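Local coordinates for FAD linked oxidase-like protein (Myceliophthora thermophila, PDB 5L6G) that oxidises the C1 hydroxyl of xylooligosaccharides and related sugars to lactones, passing the electrons through a bicovalently bound FAD to molecular oxygen, which becomes hydrogen peroxide, at residues F150-S164 and F169-I183. Residues are numbered along the deposited sequence; the frame is centred on the assembly and turned at random.
Sequences FSHGTCPGVGVGGHS and FGFSSHSHGLAVDWI. With FAD (flavin-adenine dinucleotide), chain D; XYP (beta-D-xylopyranose), chain J.
Gly153 and Gly170 pass with CA atoms 4.0 Å apart where 153-154 meets 169-171, while 150-152 runs along 179-182; a side chain on Gly170 would strike the carbonyl of His152. Two waters bridge the seam, both donating to His152 O; one also donates to Ser151 OG and accepts from Ser172 N, the other accepts from Phe171 N. With OG anti to its backbone N (chi1 -166°), Ser151 donates directly to Gly177 O at 2.6 Å. Ser173 OG grips that carbonyl from the opposite face, where the chain leaves helical conformation with a positive phi that suits glycine. The small Ala179 puts its CB 3.7 Å from His163 CD2 and at the edge of the Phe150 ring. Phe150 CB and Ser151 N lie over one face of the Trp182 indole, a second xylose, away from the flavin, over the other, while NE1 donates to His176 O (2.8 Å). With an alanine at Trp182, His176 O would probably lose this donor and a gap open between Phe150 and the sugar. His163 NE2 accepts from Gly153 N (2.9 Å) and ND1 pairs with ribityl O2'. Thr154 N and Phe169 N donate to flavin O4 and O2, Phe169 O accepts from N3, and Thr154 OG1 binds the xylose by the flavin. The seam thus fixes the pyrimidine edge, while Cys155 SG, bonded to C6, anchors the benzenoid ring; the donors at O2 and O4 should withdraw electron density, consistent with stabilising reduced flavin.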
loop_
_atom_site.group_PDB
_atom_site.type_symbol
_atom_site.label_atom_id
_atom_site.label_comp_id
_atom_site.label_asym_id
_atom_site.label_seq_id
_atom_site.Cartn_x
_atom_site.Cartn_y
_atom_site.Cartn_z
ATOM N N PHE A 150 -1.107 6.455 -13.869
ATOM C CA PHE A 150 -0.126 5.466 -13.471
ATOM C C PHE A 150 -0.795 4.355 -12.658
ATOM O O PHE A 150 -2.009 4.423 -12.370
ATOM C CB PHE A 150 1.139 6.059 -12.830
ATOM C CG PHE A 150 0.957 6.739 -11.502
ATOM C CD1 PHE A 150 0.989 6.022 -10.319
ATOM C CD2 PHE A 150 0.900 8.126 -11.438
ATOM C CE1 PHE A 150 0.884 6.666 -9.098
ATOM C CE2 PHE A 150 0.804 8.782 -10.218
ATOM C CZ PHE A 150 0.800 8.048 -9.047
ATOM N N SER A 151 -0.047 3.296 -12.373
ATOM C CA SER A 151 -0.617 2.161 -11.666
ATOM C C SER A 151 -0.621 2.399 -10.155
ATOM O O SER A 151 0.418 2.593 -9.560
ATOM C CB SER A 151 0.184 0.903 -11.986
ATOM O OG SER A 151 -0.530 -0.250 -11.582
ATOM N N HIS A 152 -1.801 2.385 -9.535
ATOM C CA HIS A 152 -1.890 2.561 -8.098
ATOM C C HIS A 152 -3.082 1.819 -7.510
ATOM O O HIS A 152 -3.881 1.227 -8.227
ATOM C CB HIS A 152 -1.925 4.044 -7.723
ATOM C CG HIS A 152 -2.977 4.838 -8.441
ATOM N ND1 HIS A 152 -4.324 4.708 -8.172
ATOM C CD2 HIS A 152 -2.872 5.808 -9.383
ATOM C CE1 HIS A 152 -5.006 5.536 -8.947
ATOM N NE2 HIS A 152 -4.147 6.223 -9.685
ATOM N N GLY A 153 -3.194 1.880 -6.187
ATOM C CA GLY A 153 -4.204 1.185 -5.460
ATOM C C GLY A 153 -5.584 1.758 -5.683
ATOM O O GLY A 153 -5.761 2.781 -6.324
ATOM N N THR A 154 -6.566 1.051 -5.147
ATOM C CA THR A 154 -7.934 1.487 -5.146
ATOM C C THR A 154 -8.009 2.308 -3.873
ATOM O O THR A 154 -7.208 2.118 -2.961
ATOM C CB THR A 154 -8.891 0.287 -4.997
ATOM O OG1 THR A 154 -8.810 -0.219 -3.659
ATOM C CG2 THR A 154 -8.532 -0.859 -5.969
ATOM N N CYS A 155 -8.974 3.186 -3.749
ATOM C CA CYS A 155 -9.083 3.934 -2.500
ATOM C C CYS A 155 -8.613 5.352 -2.786
ATOM O O CYS A 155 -7.423 5.645 -2.679
ATOM C CB CYS A 155 -8.237 3.340 -1.345
ATOM S SG CYS A 155 -8.807 1.813 -0.529
ATOM N N PRO A 156 -9.555 6.240 -3.113
ATOM C CA PRO A 156 -9.249 7.626 -3.495
ATOM C C PRO A 156 -8.540 8.422 -2.412
ATOM O O PRO A 156 -7.801 9.355 -2.729
ATOM C CB PRO A 156 -10.618 8.248 -3.745
ATOM C CG PRO A 156 -11.581 7.114 -3.837
ATOM C CD PRO A 156 -11.000 5.959 -3.103
ATOM N N GLY A 157 -8.747 8.055 -1.149
ATOM C CA GLY A 157 -8.220 8.851 -0.031
ATOM C C GLY A 157 -6.796 8.533 0.373
ATOM O O GLY A 157 -6.201 9.259 1.170
ATOM N N VAL A 158 -6.249 7.446 -0.165
ATOM C CA VAL A 158 -4.909 7.028 0.147
ATOM C C VAL A 158 -3.879 8.046 -0.346
ATOM O O VAL A 158 -3.991 8.581 -1.445
ATOM C CB VAL A 158 -4.617 5.641 -0.418
ATOM C CG1 VAL A 158 -3.127 5.333 -0.443
ATOM C CG2 VAL A 158 -5.359 4.597 0.391
ATOM N N GLY A 159 -2.888 8.321 0.497
ATOM C CA GLY A 159 -1.877 9.310 0.150
ATOM C C GLY A 159 -0.822 8.684 -0.730
ATOM O O GLY A 159 -0.440 7.553 -0.518
ATOM N N VAL A 160 -0.332 9.438 -1.707
ATOM C CA VAL A 160 0.725 8.933 -2.595
ATOM C C VAL A 160 2.020 8.655 -1.824
ATOM O O VAL A 160 2.808 7.786 -2.197
ATOM C CB VAL A 160 0.995 9.893 -3.767
ATOM C CG1 VAL A 160 1.673 11.181 -3.322
ATOM C CG2 VAL A 160 1.809 9.189 -4.835
ATOM N N GLY A 161 2.200 9.356 -0.715
ATOM C CA GLY A 161 3.417 9.228 0.069
ATOM C C GLY A 161 3.666 7.830 0.579
ATOM O O GLY A 161 4.663 7.176 0.212
ATOM N N GLY A 162 2.768 7.336 1.411
ATOM C CA GLY A 162 2.971 6.009 1.994
ATOM C C GLY A 162 2.753 4.936 0.952
ATOM O O GLY A 162 3.417 3.901 0.921
ATOM N N HIS A 163 1.807 5.188 0.076
ATOM C CA HIS A 163 1.433 4.190 -0.890
ATOM C C HIS A 163 2.570 3.864 -1.845
ATOM O O HIS A 163 2.944 2.690 -1.970
ATOM C CB HIS A 163 0.184 4.668 -1.622
ATOM C CG HIS A 163 -0.387 3.669 -2.565
ATOM N ND1 HIS A 163 -1.137 2.589 -2.155
ATOM C CD2 HIS A 163 -0.363 3.626 -3.918
ATOM C CE1 HIS A 163 -1.537 1.915 -3.220
ATOM N NE2 HIS A 163 -1.095 2.539 -4.298
ATOM N N SER A 164 3.114 4.875 -2.522
ATOM C CA SER A 164 4.083 4.645 -3.611
ATOM C C SER A 164 5.451 4.249 -3.084
ATOM O O SER A 164 6.228 3.629 -3.788
ATOM C CB SER A 164 4.219 5.864 -4.532
ATOM O OG SER A 164 4.835 6.963 -3.873
ATOM N N PHE A 169 -0.462 -1.650 -4.957
ATOM C CA PHE A 169 -1.034 -2.635 -5.846
ATOM C C PHE A 169 -2.516 -2.311 -6.069
ATOM O O PHE A 169 -3.273 -2.094 -5.103
ATOM C CB PHE A 169 -0.936 -4.022 -5.204
ATOM C CG PHE A 169 -1.359 -5.122 -6.125
ATOM C CD1 PHE A 169 -2.713 -5.452 -6.268
ATOM C CD2 PHE A 169 -0.422 -5.810 -6.855
ATOM C CE1 PHE A 169 -3.104 -6.461 -7.140
ATOM C CE2 PHE A 169 -0.808 -6.812 -7.733
ATOM C CZ PHE A 169 -2.149 -7.125 -7.879
ATOM N N GLY A 170 -2.934 -2.327 -7.335
ATOM C CA GLY A 170 -4.311 -2.126 -7.668
ATOM C C GLY A 170 -4.739 -2.855 -8.926
ATOM O O GLY A 170 -4.113 -3.839 -9.357
ATOM N N PHE A 171 -5.831 -2.371 -9.490
ATOM C CA PHE A 171 -6.472 -3.019 -10.625
ATOM C C PHE A 171 -5.837 -2.720 -11.981
ATOM O O PHE A 171 -6.418 -3.020 -13.043
ATOM C CB PHE A 171 -7.971 -2.701 -10.614
ATOM C CG PHE A 171 -8.776 -3.613 -9.722
ATOM C CD1 PHE A 171 -8.970 -4.945 -10.052
ATOM C CD2 PHE A 171 -9.339 -3.144 -8.557
ATOM C CE1 PHE A 171 -9.723 -5.790 -9.240
ATOM C CE2 PHE A 171 -10.093 -3.979 -7.742
ATOM C CZ PHE A 171 -10.285 -5.302 -8.089
ATOM N N SER A 172 -4.641 -2.139 -11.946
ATOM C CA SER A 172 -3.780 -2.022 -13.113
ATOM C C SER A 172 -2.439 -2.710 -12.917
ATOM O O SER A 172 -1.598 -2.666 -13.805
ATOM C CB SER A 172 -3.521 -0.540 -13.430
ATOM O OG SER A 172 -4.720 0.070 -13.851
ATOM N N SER A 173 -2.247 -3.370 -11.779
ATOM C CA SER A 173 -0.916 -3.795 -11.391
ATOM C C SER A 173 -0.430 -4.990 -12.198
ATOM O O SER A 173 0.740 -5.058 -12.560
ATOM C CB SER A 173 -0.846 -4.087 -9.895
ATOM O OG SER A 173 -0.815 -2.863 -9.190
ATOM N N HIS A 174 -1.303 -5.942 -12.469
ATOM C CA HIS A 174 -0.910 -7.004 -13.381
ATOM C C HIS A 174 -0.464 -6.419 -14.738
ATOM O O HIS A 174 0.546 -6.861 -15.321
ATOM C CB HIS A 174 -2.019 -7.997 -13.594
ATOM C CG HIS A 174 -1.545 -9.272 -14.203
ATOM N ND1 HIS A 174 -1.888 -9.663 -15.475
ATOM C CD2 HIS A 174 -0.707 -10.223 -13.725
ATOM C CE1 HIS A 174 -1.309 -10.822 -15.743
ATOM N NE2 HIS A 174 -0.585 -11.177 -14.698
ATOM N N SER A 175 -1.220 -5.436 -15.241
ATOM C CA SER A 175 -0.893 -4.810 -16.512
ATOM C C SER A 175 0.328 -3.887 -16.478
ATOM O O SER A 175 1.061 -3.809 -17.476
ATOM C CB SER A 175 -2.083 -4.015 -17.039
ATOM O OG SER A 175 -3.237 -4.821 -17.111
ATOM N N HIS A 176 0.534 -3.171 -15.363
ATOM C CA HIS A 176 1.456 -2.028 -15.335
ATOM C C HIS A 176 2.334 -1.886 -14.082
ATOM O O HIS A 176 3.129 -0.951 -13.976
ATOM C CB HIS A 176 0.646 -0.727 -15.506
ATOM C CG HIS A 176 -0.019 -0.594 -16.842
ATOM N ND1 HIS A 176 0.685 -0.499 -18.019
ATOM C CD2 HIS A 176 -1.323 -0.493 -17.178
ATOM C CE1 HIS A 176 -0.156 -0.372 -19.033
ATOM N NE2 HIS A 176 -1.386 -0.373 -18.548
ATOM N N GLY A 177 2.227 -2.810 -13.143
ATOM C CA GLY A 177 3.143 -2.807 -12.020
ATOM C C GLY A 177 2.607 -2.079 -10.817
ATOM O O GLY A 177 1.407 -1.824 -10.692
ATOM N N LEU A 178 3.499 -1.793 -9.894
ATOM C CA LEU A 178 3.109 -1.181 -8.637
ATOM C C LEU A 178 3.241 0.326 -8.781
ATOM O O LEU A 178 3.901 0.796 -9.696
ATOM C CB LEU A 178 4.000 -1.680 -7.505
ATOM C CG LEU A 178 3.986 -3.184 -7.245
ATOM C CD1 LEU A 178 5.034 -3.565 -6.213
ATOM C CD2 LEU A 178 2.600 -3.626 -6.811
ATOM N N ALA A 179 2.638 1.076 -7.865
ATOM C CA ALA A 179 2.796 2.538 -7.861
ATOM C C ALA A 179 4.269 2.932 -7.809
ATOM O O ALA A 179 4.696 3.849 -8.512
ATOM C CB ALA A 179 2.036 3.150 -6.692
ATOM N N VAL A 180 5.038 2.223 -6.982
ATOM C CA VAL A 180 6.470 2.450 -6.831
ATOM C C VAL A 180 7.233 2.348 -8.162
ATOM O O VAL A 180 8.248 3.001 -8.369
ATOM C CB VAL A 180 7.081 1.492 -5.788
ATOM C CG1 VAL A 180 7.161 0.061 -6.296
ATOM C CG2 VAL A 180 8.448 1.968 -5.378
ATOM N N ASP A 181 6.704 1.570 -9.083
ATOM C CA ASP A 181 7.328 1.390 -10.395
ATOM C C ASP A 181 7.179 2.560 -11.338
ATOM O O ASP A 181 7.828 2.610 -12.392
ATOM C CB ASP A 181 6.767 0.130 -11.047
ATOM C CG ASP A 181 7.099 -1.110 -10.253
ATOM O OD1 ASP A 181 8.232 -1.154 -9.728
ATOM O OD2 ASP A 181 6.249 -2.021 -10.151
ATOM N N TRP A 182 6.315 3.504 -10.989
ATOM C CA TRP A 182 6.096 4.665 -11.849
ATOM C C TRP A 182 6.852 5.889 -11.348
ATOM O O TRP A 182 6.881 6.925 -12.017
ATOM C CB TRP A 182 4.594 4.891 -12.009
ATOM C CG TRP A 182 4.090 3.780 -12.764
ATOM C CD1 TRP A 182 3.698 2.585 -12.280
ATOM C CD2 TRP A 182 4.046 3.680 -14.183
ATOM N NE1 TRP A 182 3.391 1.737 -13.305
ATOM C CE2 TRP A 182 3.586 2.392 -14.491
ATOM C CE3 TRP A 182 4.351 4.563 -15.229
ATOM C CZ2 TRP A 182 3.394 1.965 -15.794
ATOM C CZ3 TRP A 182 4.163 4.135 -16.520
ATOM C CH2 TRP A 182 3.694 2.846 -16.795
ATOM N N ILE A 183 7.517 5.758 -10.204
ATOM C CA ILE A 183 8.352 6.838 -9.719
ATOM C C ILE A 183 9.587 6.937 -10.616
ATOM O O ILE A 183 10.307 5.949 -10.814
ATOM C CB ILE A 183 8.795 6.636 -8.261
ATOM C CG1 ILE A 183 7.573 6.573 -7.341
ATOM C CG2 ILE A 183 9.735 7.769 -7.865
ATOM C CD1 ILE A 183 7.905 6.188 -5.907
HETATM P PA FAD D . 0.468 7.512 5.885
HETATM O O1A FAD D . 0.403 9.014 5.736
HETATM O O2A FAD D . -0.131 6.936 7.129
HETATM O O5B FAD D . 1.931 7.003 5.617
HETATM C C5B FAD D . 2.310 5.624 5.646
HETATM C C4B FAD D . 3.801 5.508 5.876
HETATM O O4B FAD D . 4.495 6.171 4.817
HETATM C C3B FAD D . 4.251 6.175 7.165
HETATM O O3B FAD D . 5.379 5.494 7.673
HETATM C C2B FAD D . 4.667 7.552 6.716
HETATM O O2B FAD D . 5.558 8.202 7.614
HETATM C C1B FAD D . 5.266 7.248 5.361
HETATM N N9A FAD D . 5.188 8.424 4.490
HETATM C C8A FAD D . 4.115 9.127 4.141
HETATM N N7A FAD D . 4.458 10.159 3.334
HETATM C C5A FAD D . 5.778 10.069 3.177
HETATM C C6A FAD D . 6.783 10.862 2.473
HETATM N N6A FAD D . 6.342 11.919 1.764
HETATM N N1A FAD D . 8.072 10.481 2.587
HETATM C C2A FAD D . 8.470 9.415 3.287
HETATM N N3A FAD D . 7.583 8.630 3.968
HETATM C C4A FAD D . 6.256 8.933 3.932
HETATM N N1 FAD D . -2.638 -0.461 -0.546
HETATM C C2 FAD D . -2.450 -1.107 -1.739
HETATM O O2 FAD D . -1.300 -1.543 -2.025
HETATM N N3 FAD D . -3.470 -1.247 -2.622
HETATM C C4 FAD D . -4.712 -0.759 -2.388
HETATM O O4 FAD D . -5.673 -0.883 -3.199
HETATM C C4X FAD D . -4.994 -0.057 -1.118
HETATM N N5 FAD D . -6.214 0.463 -0.795
HETATM C C5X FAD D . -6.455 1.145 0.386
HETATM C C6 FAD D . -7.704 1.700 0.696
HETATM C C7 FAD D . -7.893 2.366 1.918
HETATM C C7M FAD D . -9.260 2.929 2.220
HETATM C C8 FAD D . -6.758 2.542 2.889
HETATM C C8M FAD D . -6.917 3.325 4.188
HETATM C C9 FAD D . -5.525 1.994 2.552
HETATM C C9A FAD D . -5.328 1.289 1.351
HETATM N N10 FAD D . -4.079 0.707 1.008
HETATM C C10 FAD D . -3.853 0.038 -0.197
HETATM C "C1'" FAD D . -2.922 0.789 1.892
HETATM C "C2'" FAD D . -2.055 1.971 1.593
HETATM O "O2'" FAD D . -1.278 1.646 0.438
HETATM C "C3'" FAD D . -1.124 2.124 2.783
HETATM O "O3'" FAD D . -1.864 2.292 3.998
HETATM C "C4'" FAD D . -0.230 3.343 2.543
HETATM O "O4'" FAD D . 1.033 3.123 3.188
HETATM C "C5'" FAD D . -0.921 4.583 3.051
HETATM O "O5'" FAD D . -0.282 5.742 2.511
HETATM P P FAD D . -0.625 7.131 3.176
HETATM O O1P FAD D . 0.263 8.212 2.644
HETATM O O2P FAD D . -2.099 7.371 3.118
HETATM O O3P FAD D . -0.383 6.798 4.724
HETATM O O1 XYP J . 5.231 -2.192 -17.446
HETATM C C1 XYP J . 6.313 -1.550 -16.760
HETATM C C2 XYP J . 6.572 -0.173 -17.371
HETATM C C3 XYP J . 7.594 0.620 -16.556
HETATM C C4 XYP J . 7.258 0.558 -15.067
HETATM C C5 XYP J . 7.035 -0.883 -14.613
HETATM O O2 XYP J . 7.038 -0.361 -18.712
HETATM O O3 XYP J . 7.644 1.994 -16.987
HETATM O O4 XYP J . 8.325 1.151 -14.320
HETATM O O5 XYP J . 5.975 -1.445 -15.374
HETATM O O HOH W 1 -3.067 -0.538 -10.061
HETATM O O HOH W 2 -6.481 0.379 -9.056
#